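Group 3 allergen SMIPP-S YvT004A06 (Sarcoptes scabiei type hominis, PDB 3H7T) is an inactivated paralogue of trypsin-like serine proteases that probably lacks the endopeptidase activity of its family. Local coordinates at residues Pro116-Leu121 with Ala190-Thr195; Asn143-Asp148 with Glu175-Tyr180; Asp167-Ala172 with Pro211-Arg216. All coordinates share one frame; numbering follows the deposited sequence.

Contact 1: Pro116-Leu121 with Ala190-Thr195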
loop_
_atom_site.group_PDB
_atom_site.type_symbol
_atom_site.label_atom_id
_atom_site.label_comp_id
_atom_site.label_asym_id
_atom_site.label_seq_id
_atom_site.Cartn_x
_atom_site.Cartn_y
_atom_site.Cartn_z
ATOM N N PRO A 116 0.761 16.663 9.617
ATOM C CA PRO A 116 2.047 17.077 9.038
ATOM C C PRO A 116 3.153 17.035 10.077
ATOM O O PRO A 116 2.915 17.351 11.244
ATOM C CB PRO A 116 1.796 18.524 8.616
ATOM C CG PRO A 116 0.333 18.598 8.367
ATOM C CD PRO A 116 -0.323 17.608 9.291
ATOM N N ASP A 117 4.341 16.615 9.647
ATOM C CA ASP A 117 5.526 16.499 10.506
ATOM C C ASP A 117 5.560 15.253 11.400
ATOM O O ASP A 117 6.569 14.987 12.051
ATOM C CB ASP A 117 5.769 17.790 11.313
ATOM C CG ASP A 117 6.104 18.977 10.421
ATOM O OD1 ASP A 117 6.593 18.766 9.287
ATOM O OD2 ASP A 117 5.882 20.125 10.855
ATOM N N THR A 118 4.475 14.487 11.435
ATOM C CA THR A 118 4.545 13.161 12.058
ATOM C C THR A 118 5.079 12.177 11.021
ATOM O O THR A 118 5.217 12.535 9.840
ATOM C CB THR A 118 3.197 12.686 12.643
ATOM O OG1 THR A 118 2.288 12.355 11.588
ATOM C CG2 THR A 118 2.588 13.765 13.542
ATOM N N SER A 119 5.388 10.962 11.465
ATOM C CA SER A 119 5.968 9.927 10.611
ATOM C C SER A 119 5.088 8.685 10.512
ATOM O O SER A 119 4.447 8.279 11.491
ATOM C CB SER A 119 7.342 9.506 11.132
ATOM O OG SER A 119 8.308 10.513 10.910
ATOM N N VAL A 120 5.073 8.094 9.318
ATOM C CA VAL A 120 4.423 6.811 9.085
ATOM C C VAL A 120 5.483 5.786 8.717
ATOM O O VAL A 120 6.436 6.080 7.968
ATOM C CB VAL A 120 3.310 6.863 7.977
ATOM C CG1 VAL A 120 2.161 7.798 8.393
ATOM C CG2 VAL A 120 3.886 7.281 6.619
ATOM N N LEU A 121 5.327 4.592 9.268
ATOM C CA LEU A 121 6.228 3.486 8.970
ATOM C C LEU A 121 5.728 2.749 7.726
ATOM O O LEU A 121 4.619 2.218 7.715
ATOM C CB LEU A 121 6.299 2.530 10.172
ATOM C CG LEU A 121 7.090 1.237 9.945
ATOM C CD1 LEU A 121 8.574 1.551 9.714
ATOM C CD2 LEU A 121 6.914 0.273 11.115
ATOM N N ALA A 190 1.226 1.761 5.357
ATOM C CA ALA A 190 1.804 2.897 6.062
ATOM C C ALA A 190 1.175 2.884 7.439
ATOM O O ALA A 190 -0.045 2.950 7.558
ATOM C CB ALA A 190 1.510 4.203 5.339
ATOM N N VAL A 191 2.014 2.777 8.467
ATOM C CA VAL A 191 1.552 2.495 9.828
ATOM C C VAL A 191 1.828 3.637 10.797
ATOM O O VAL A 191 2.913 4.214 10.811
ATOM C CB VAL A 191 2.172 1.157 10.378
ATOM C CG1 VAL A 191 1.715 0.880 11.809
ATOM C CG2 VAL A 191 1.791 -0.007 9.495
ATOM N N GLN A 192 0.833 3.953 11.624
ATOM C CA GLN A 192 1.001 4.950 12.663
ATOM C C GLN A 192 0.192 4.503 13.880
ATOM O O GLN A 192 -1.000 4.186 13.765
ATOM C CB GLN A 192 0.548 6.317 12.155
ATOM C CG GLN A 192 1.318 7.482 12.728
ATOM C CD GLN A 192 0.841 8.810 12.180
ATOM O OE1 GLN A 192 -0.361 9.092 12.155
ATOM N NE2 GLN A 192 1.782 9.637 11.733
ATOM N N ASN A 193 0.863 4.446 15.030
ATOM C CA ASN A 193 0.266 3.989 16.291
ATOM C C ASN A 193 -0.447 2.643 16.154
ATOM O O ASN A 193 -1.625 2.512 16.495
ATOM C CB ASN A 193 -0.674 5.048 16.875
ATOM N N GLY A 194 0.284 1.660 15.635
ATOM C CA GLY A 194 -0.212 0.294 15.484
ATOM C C GLY A 194 -1.477 0.118 14.660
ATOM O O GLY A 194 -2.196 -0.871 14.835
ATOM N N THR A 195 -1.760 1.069 13.769
ATOM C CA THR A 195 -2.896 0.940 12.856
ATOM C C THR A 195 -2.480 1.291 11.428
ATOM O O THR A 195 -1.509 2.000 11.229
ATOM C CB THR A 195 -4.118 1.806 13.281
ATOM O OG1 THR A 195 -3.913 3.164 12.902
ATOM C CG2 THR A 195 -4.390 1.713 14.793
HETATM O O HOH W 1 -0.705 11.993 13.266
#

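Contact 2: Asn143-Asp148 with Glu175-Tyr180. With ZN (zinc ion), chain F.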
loop_
_atom_site.group_PDB
_atom_site.type_symbol
_atom_site.label_atom_id
_atom_site.label_comp_id
_atom_site.label_asym_id
_atom_site.label_seq_id
_atom_site.Cartn_x
_atom_site.Cartn_y
_atom_site.Cartn_z
ATOM N N ASN A 143 10.703 5.456 7.618
ATOM C CA ASN A 143 9.769 6.427 8.142
ATOM C C ASN A 143 9.632 7.586 7.162
ATOM O O ASN A 143 10.616 8.255 6.824
ATOM C CB ASN A 143 10.175 6.887 9.548
ATOM C CG ASN A 143 9.617 5.968 10.644
ATOM O OD1 ASN A 143 10.080 4.847 10.818
ATOM N ND2 ASN A 143 8.592 6.436 11.353
ATOM N N PHE A 144 8.408 7.779 6.675
ATOM C CA PHE A 144 8.072 8.876 5.774
ATOM C C PHE A 144 7.450 9.996 6.596
ATOM O O PHE A 144 6.435 9.773 7.288
ATOM C CB PHE A 144 7.019 8.419 4.754
ATOM C CG PHE A 144 7.555 7.591 3.607
ATOM C CD1 PHE A 144 7.399 8.038 2.296
ATOM C CD2 PHE A 144 8.150 6.344 3.826
ATOM C CE1 PHE A 144 7.860 7.285 1.214
ATOM C CE2 PHE A 144 8.611 5.567 2.754
ATOM C CZ PHE A 144 8.474 6.041 1.437
ATOM N N THR A 145 8.015 11.197 6.500
ATOM C CA THR A 145 7.447 12.374 7.164
ATOM C C THR A 145 6.241 12.901 6.403
ATOM O O THR A 145 6.323 13.182 5.205
ATOM C CB THR A 145 8.475 13.512 7.336
ATOM O OG1 THR A 145 9.686 12.973 7.860
ATOM C CG2 THR A 145 7.946 14.578 8.302
ATOM N N VAL A 146 5.127 13.028 7.114
ATOM C CA VAL A 146 3.868 13.477 6.532
ATOM C C VAL A 146 3.940 14.960 6.135
ATOM O O VAL A 146 4.352 15.819 6.921
ATOM C CB VAL A 146 2.657 13.163 7.477
ATOM C CG1 VAL A 146 1.371 13.817 6.974
ATOM C CG2 VAL A 146 2.462 11.631 7.614
ATOM N N VAL A 147 3.557 15.235 4.895
ATOM C CA VAL A 147 3.567 16.581 4.342
ATOM C C VAL A 147 2.126 17.091 4.317
ATOM O O VAL A 147 1.221 16.373 3.889
ATOM C CB VAL A 147 4.149 16.576 2.904
ATOM C CG1 VAL A 147 4.048 17.956 2.252
ATOM C CG2 VAL A 147 5.618 16.094 2.911
ATOM N N ASP A 148 1.928 18.331 4.761
ATOM C CA ASP A 148 0.627 18.996 4.692
ATOM C C ASP A 148 -0.038 18.856 3.318
ATOM O O ASP A 148 0.581 19.169 2.297
ATOM C CB ASP A 148 0.796 20.478 5.032
ATOM C CG ASP A 148 -0.512 21.218 5.012
ATOM O OD1 ASP A 148 -1.281 21.081 5.985
ATOM O OD2 ASP A 148 -0.773 21.918 4.013
ATOM N N GLU A 175 11.469 15.405 -0.759
ATOM C CA GLU A 175 12.782 16.041 -0.622
ATOM C C GLU A 175 13.285 16.172 0.821
ATOM O O GLU A 175 14.475 16.030 1.069
ATOM C CB GLU A 175 12.786 17.412 -1.306
ATOM C CG GLU A 175 14.170 18.074 -1.361
ATOM C CD GLU A 175 14.236 19.266 -2.302
ATOM O OE1 GLU A 175 13.211 19.957 -2.490
ATOM O OE2 GLU A 175 15.326 19.510 -2.859
ATOM N N TYR A 176 12.377 16.451 1.756
ATOM C CA TYR A 176 12.745 16.606 3.166
ATOM C C TYR A 176 13.481 15.371 3.712
ATOM O O TYR A 176 14.554 15.497 4.308
ATOM C CB TYR A 176 11.502 16.927 4.005
ATOM C CG TYR A 176 11.774 17.141 5.481
ATOM C CD1 TYR A 176 12.348 18.330 5.942
ATOM C CD2 TYR A 176 11.442 16.163 6.420
ATOM C CE1 TYR A 176 12.596 18.534 7.297
ATOM C CE2 TYR A 176 11.686 16.359 7.785
ATOM C CZ TYR A 176 12.263 17.547 8.213
ATOM O OH TYR A 176 12.509 17.752 9.554
ATOM N N ASP A 177 12.914 14.189 3.475
ATOM C CA ASP A 177 13.498 12.919 3.927
ATOM C C ASP A 177 14.488 12.325 2.923
ATOM O O ASP A 177 15.332 11.505 3.295
ATOM C CB ASP A 177 12.406 11.860 4.119
ATOM C CG ASP A 177 11.348 12.249 5.131
ATOM O OD1 ASP A 177 11.670 12.943 6.118
ATOM O OD2 ASP A 177 10.188 11.818 4.940
ATOM N N GLU A 178 14.347 12.707 1.653
ATOM C CA GLU A 178 14.931 11.969 0.525
ATOM C C GLU A 178 14.480 10.497 0.589
ATOM O O GLU A 178 15.278 9.566 0.496
ATOM C CB GLU A 178 16.458 12.134 0.469
ATOM C CG GLU A 178 17.014 12.338 -0.935
ATOM C CD GLU A 178 16.429 13.542 -1.652
ATOM O OE1 GLU A 178 15.600 13.343 -2.560
ATOM O OE2 GLU A 178 16.792 14.689 -1.320
ATOM N N THR A 179 13.171 10.318 0.749
ATOM C CA THR A 179 12.559 9.012 0.960
ATOM C C THR A 179 11.343 8.935 0.032
ATOM O O THR A 179 10.533 9.852 0.014
ATOM C CB THR A 179 12.139 8.851 2.451
ATOM O OG1 THR A 179 13.303 8.944 3.282
ATOM C CG2 THR A 179 11.504 7.524 2.705
ATOM N N TYR A 180 11.234 7.860 -0.753
ATOM C CA TYR A 180 10.197 7.771 -1.792
ATOM C C TYR A 180 9.661 6.356 -1.978
ATOM O O TYR A 180 10.375 5.371 -1.767
ATOM C CB TYR A 180 10.739 8.255 -3.146
ATOM C CG TYR A 180 11.392 9.626 -3.141
ATOM C CD1 TYR A 180 10.646 10.770 -3.416
ATOM C CD2 TYR A 180 12.766 9.771 -2.898
ATOM C CE1 TYR A 180 11.238 12.027 -3.429
ATOM C CE2 TYR A 180 13.369 11.026 -2.899
ATOM C CZ TYR A 180 12.592 12.152 -3.163
ATOM O OH TYR A 180 13.170 13.405 -3.176
HETATM ZN ZN ZN F . 16.846 15.604 -3.721
HETATM O O HOH W 2 16.896 17.565 -3.510
#

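Contact 3: Asp167-Ala172 with Pro211-Arg216. With ZN (zinc ion), chain C.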
loop_
_atom_site.group_PDB
_atom_site.type_symbol
_atom_site.label_atom_id
_atom_site.label_comp_id
_atom_site.label_asym_id
_atom_site.label_seq_id
_atom_site.Cartn_x
_atom_site.Cartn_y
_atom_site.Cartn_z
ATOM N N ASP A 167 -8.747 14.679 -0.667
ATOM C CA ASP A 167 -8.895 14.336 0.757
ATOM C C ASP A 167 -8.690 12.852 1.067
ATOM O O ASP A 167 -8.390 12.485 2.210
ATOM C CB ASP A 167 -10.250 14.794 1.314
ATOM C CG ASP A 167 -10.433 16.304 1.274
ATOM O OD1 ASP A 167 -9.438 17.069 1.324
ATOM O OD2 ASP A 167 -11.602 16.733 1.212
ATOM N N GLY A 168 -8.862 11.998 0.060
ATOM C CA GLY A 168 -8.731 10.554 0.248
ATOM C C GLY A 168 -7.291 10.045 0.180
ATOM O O GLY A 168 -7.052 8.831 0.243
ATOM N N VAL A 169 -6.341 10.965 0.019
ATOM C CA VAL A 169 -4.918 10.644 0.167
ATOM C C VAL A 169 -4.228 11.574 1.144
ATOM O O VAL A 169 -4.720 12.672 1.424
ATOM C CB VAL A 169 -4.132 10.641 -1.196
ATOM C CG1 VAL A 169 -4.672 9.558 -2.137
ATOM C CG2 VAL A 169 -4.118 12.021 -1.864
ATOM N N PHE A 170 -3.088 11.128 1.664
ATOM C CA PHE A 170 -2.150 12.017 2.336
ATOM C C PHE A 170 -0.784 11.878 1.687
ATOM O O PHE A 170 -0.522 10.896 0.980
ATOM C CB PHE A 170 -2.093 11.760 3.852
ATOM C CG PHE A 170 -1.476 10.446 4.248
ATOM C CD1 PHE A 170 -0.094 10.327 4.419
ATOM C CD2 PHE A 170 -2.279 9.337 4.495
ATOM C CE1 PHE A 170 0.480 9.105 4.809
ATOM C CE2 PHE A 170 -1.716 8.106 4.883
ATOM C CZ PHE A 170 -0.336 7.994 5.051
ATOM N N CYS A 171 0.074 12.871 1.908
ATOM C CA CYS A 171 1.396 12.897 1.287
ATOM C C CYS A 171 2.443 12.672 2.353
ATOM O O CYS A 171 2.287 13.139 3.486
ATOM C CB CYS A 171 1.649 14.246 0.609
ATOM S SG CYS A 171 0.536 14.616 -0.782
ATOM N N ALA A 172 3.503 11.953 1.988
ATOM C CA ALA A 172 4.608 11.707 2.894
ATOM C C ALA A 172 5.894 11.454 2.126
ATOM O O ALA A 172 5.868 11.009 0.970
ATOM C CB ALA A 172 4.290 10.547 3.843
ATOM N N PRO A 211 6.614 14.655 -2.761
ATOM C CA PRO A 211 6.217 13.669 -1.759
ATOM C C PRO A 211 5.480 12.500 -2.402
ATOM O O PRO A 211 4.802 12.678 -3.414
ATOM C CB PRO A 211 5.244 14.447 -0.863
ATOM C CG PRO A 211 5.618 15.859 -1.024
ATOM C CD PRO A 211 6.085 16.000 -2.452
ATOM N N SER A 212 5.597 11.321 -1.811
ATOM C CA SER A 212 4.844 10.165 -2.277
ATOM C C SER A 212 3.379 10.228 -1.813
ATOM O O SER A 212 3.053 10.921 -0.853
ATOM C CB SER A 212 5.506 8.864 -1.803
ATOM O OG SER A 212 6.801 8.751 -2.362
ATOM N N VAL A 213 2.514 9.475 -2.482
ATOM C CA VAL A 213 1.074 9.544 -2.225
ATOM C C VAL A 213 0.546 8.239 -1.631
ATOM O O VAL A 213 0.864 7.137 -2.108
ATOM C CB VAL A 213 0.318 9.944 -3.529
ATOM C CG1 VAL A 213 -1.207 9.847 -3.369
ATOM C CG2 VAL A 213 0.732 11.355 -3.948
ATOM N N PHE A 214 -0.283 8.381 -0.598
ATOM C CA PHE A 214 -0.789 7.259 0.157
ATOM C C PHE A 214 -2.291 7.395 0.301
ATOM O O PHE A 214 -2.780 8.444 0.729
ATOM C CB PHE A 214 -0.182 7.248 1.568
ATOM C CG PHE A 214 1.297 6.976 1.605
ATOM C CD1 PHE A 214 1.766 5.689 1.854
ATOM C CD2 PHE A 214 2.225 8.013 1.419
ATOM C CE1 PHE A 214 3.139 5.421 1.891
ATOM C CE2 PHE A 214 3.595 7.752 1.457
ATOM C CZ PHE A 214 4.049 6.449 1.687
ATOM N N LEU A 215 -3.025 6.332 -0.011
ATOM C CA LEU A 215 -4.446 6.313 0.281
ATOM C C LEU A 215 -4.653 6.556 1.777
ATOM O O LEU A 215 -4.008 5.926 2.620
ATOM C CB LEU A 215 -5.089 4.989 -0.125
ATOM C CG LEU A 215 -6.606 4.970 0.056
ATOM C CD1 LEU A 215 -7.282 4.987 -1.307
ATOM C CD2 LEU A 215 -7.032 3.758 0.880
ATOM N N ARG A 216 -5.534 7.492 2.097
ATOM C CA ARG A 216 -5.892 7.753 3.491
ATOM C C ARG A 216 -6.939 6.722 3.885
ATOM O O ARG A 216 -8.118 6.853 3.528
ATOM C CB ARG A 216 -6.452 9.173 3.647
ATOM C CG ARG A 216 -6.345 9.724 5.076
ATOM C CD ARG A 216 -7.628 10.329 5.613
ATOM N NE ARG A 216 -8.081 11.503 4.892
ATOM C CZ ARG A 216 -8.873 12.452 5.393
ATOM N NH1 ARG A 216 -9.225 13.459 4.620
ATOM N NH2 ARG A 216 -9.308 12.413 6.649
HETATM ZN ZN ZN C . -9.708 18.809 0.425
#

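Contact 1: Pro116-Leu121 with Ala190-Thr195
Leu121 and Val191 form an antiparallel hydrogen-bonded pair that joins strands 119-124 and 189-192 in the C-terminal beta barrel of the trypsin fold. Leu121 N donates to Val191 O at 2.9 Å, and Val191 N returns a bond to Leu121 O at 2.8 Å. Both side chains leave on the same face of the sheet, but Leu121 CB and Val191 CB stay 4.4 Å apart, and each lies closer to the carbonyl oxygen of its partner. One residue back along each strand, Val120 CG2 rests against Ala190 CB.

The short strand segments run at 122° to each other, so the backbones separate soon after this pair, and the side chain of Gln192 takes over the bonding. Its chain is extended beyond CG, with CD anti to CA (chi2 179°), and it passes Val120 CG1, which lies 3.8 Å from Gln192 NE2. That nitrogen serves two acceptors. Gln192 NE2 reaches Ser119 O at 3.0 Å, from above the carbonyl plane though with the oxygen in the amide plane, and meets Thr118 OG1 at 2.8 Å in a more bent bond, the two side chains crossing at about a right angle.

The second shell fixes these groups. Thr118 OG1 is also bonded to Glu115 O, while Gln192 OE1 is bonded to Tyr112 OH and receives a water hydrogen. Because Ser119 O can only accept, the amide end facing it must be the nitrogen, which defines the flip. Val120 is paired through its backbone with Phe144 of strand 140-147, and Ala190 pairs with strand 195-200. The chain reverses through a type I' turn from Gln192 to Thr195, where Gln192 O accepts from Thr195 N and also from Thr195 OG1, the latter 3.2 Å away and nearly in line with the carbonyl bond.

Contact 2: Asn143-Asp148 with Glu175-Tyr180
Thr145 and Asp177 meet through both oxygens of the Asp177 carboxylate, tying strand 140-147 to the loop that follows strand 169-172 in the C-terminal barrel of the trypsin fold. Along the Thr145 side chain, CB faces the carboxylate first, 3.4 Å from Asp177 OD2. The branches then part. OG1 stands beside the backbone N and anti to the carbonyl carbon (chi1 -47°), which turns it to the same acceptor group as the N-H of its own residue, and Thr145 OG1 donates to Asp177 OD1 at 2.6 Å through the syn lone pair of that oxygen. Thr145 N completes the pair with a nearly straight bond of 2.7 Å to Asp177 OD2, again on the syn side. Thr145 OG1 also lies at the edge of the Tyr176 ring, in its plane, and Thr145 CG2 comes within 4.2 Å of Tyr176 CE2.

Deeper in the contact, Phe144 offers a ring face to the loop. Thr179 CG2 sits over it, 3.6 Å from the centroid of the Phe144 ring and displaced toward the rim by CE2, in a CH-pi contact, while the backbone of Tyr180 comes up to the ring edge. Phe144 also meets Phe214 edge-to-face, so the ring that receives Thr179 is itself part of the barrel core.

The outer side of the same loop carries a zinc ion, held by Glu178 OE2 at a long 2.6 Å, by Glu209 and by a water that also donates to Glu175. Tyr180 OH donates to Glu178 OE1 and so helps to place the metal ligand. On the strand side, the Asp177 carboxylate is matched by two neutral donors from a single residue, one for each oxygen, an arrangement that would be expected to favour its ionised form.

Contact 3: Asp167-Ala172 with Pro211-Arg216
Asp167 O is gripped by two nitrogens of Arg216, NH1 at 2.7 Å and NE at 2.9 Å from Asp167 O, in a side-on approach with the oxygen in the guanidinium plane. The arginine chain bends at chi2 and chi3 to turn back on this carbonyl, and Asp113 adds a long, weak ion pair. The carboxylate of Asp167 serves instead a zinc ion, which OD1 binds at 2.0 Å.

From here the strands run antiparallel. Arg216 N donates to Gly168 O, and reciprocal backbone bonds link Phe170 with Phe214 and Ala172 with Ser212. Phe170 and Phe214 project from one face; their rings are almost parallel (8°) but slid apart, so Phe214 CB, rather than the Phe214 ring, covers the face of Phe170, 3.6 Å from Phe170 CZ. Phe214 CE2 continues onto Ala172 CB. Cys171 and Val213 share the other face, where Val169 CG1 touches Val213 CG1 at 3.7 Å and Cys171 CB meets Pro211 CB. Cys171 forms a disulfide with Cys152 of helix 149-157, fastening that helix to strand 169-172 of the C-terminal barrel, as in other trypsin-family proteins.

Overall arrangement
All three contacts reach one antiparallel sheet, the C-terminal barrel, though contact 2 joins it to a loop. Contact 3 is the buried one, regular in its backbone pairing and largely apolar on both faces, with its polar grip and zinc at one end. Contacts 1 and 2 are only partly buried and rely more on side-chain bonds, an amide in the first and a carboxylate in the second. Strand 140-147 connects all three: Val146 bonds to Thr118, just ahead of strand 119-124, and Val147 to Cys171 of strand 169-172. Inside, Ala190 CB of contact 1 packs on Phe214 of contact 3, and Phe144 of contact 2 on Ala172, so the inner residues of all three share one core.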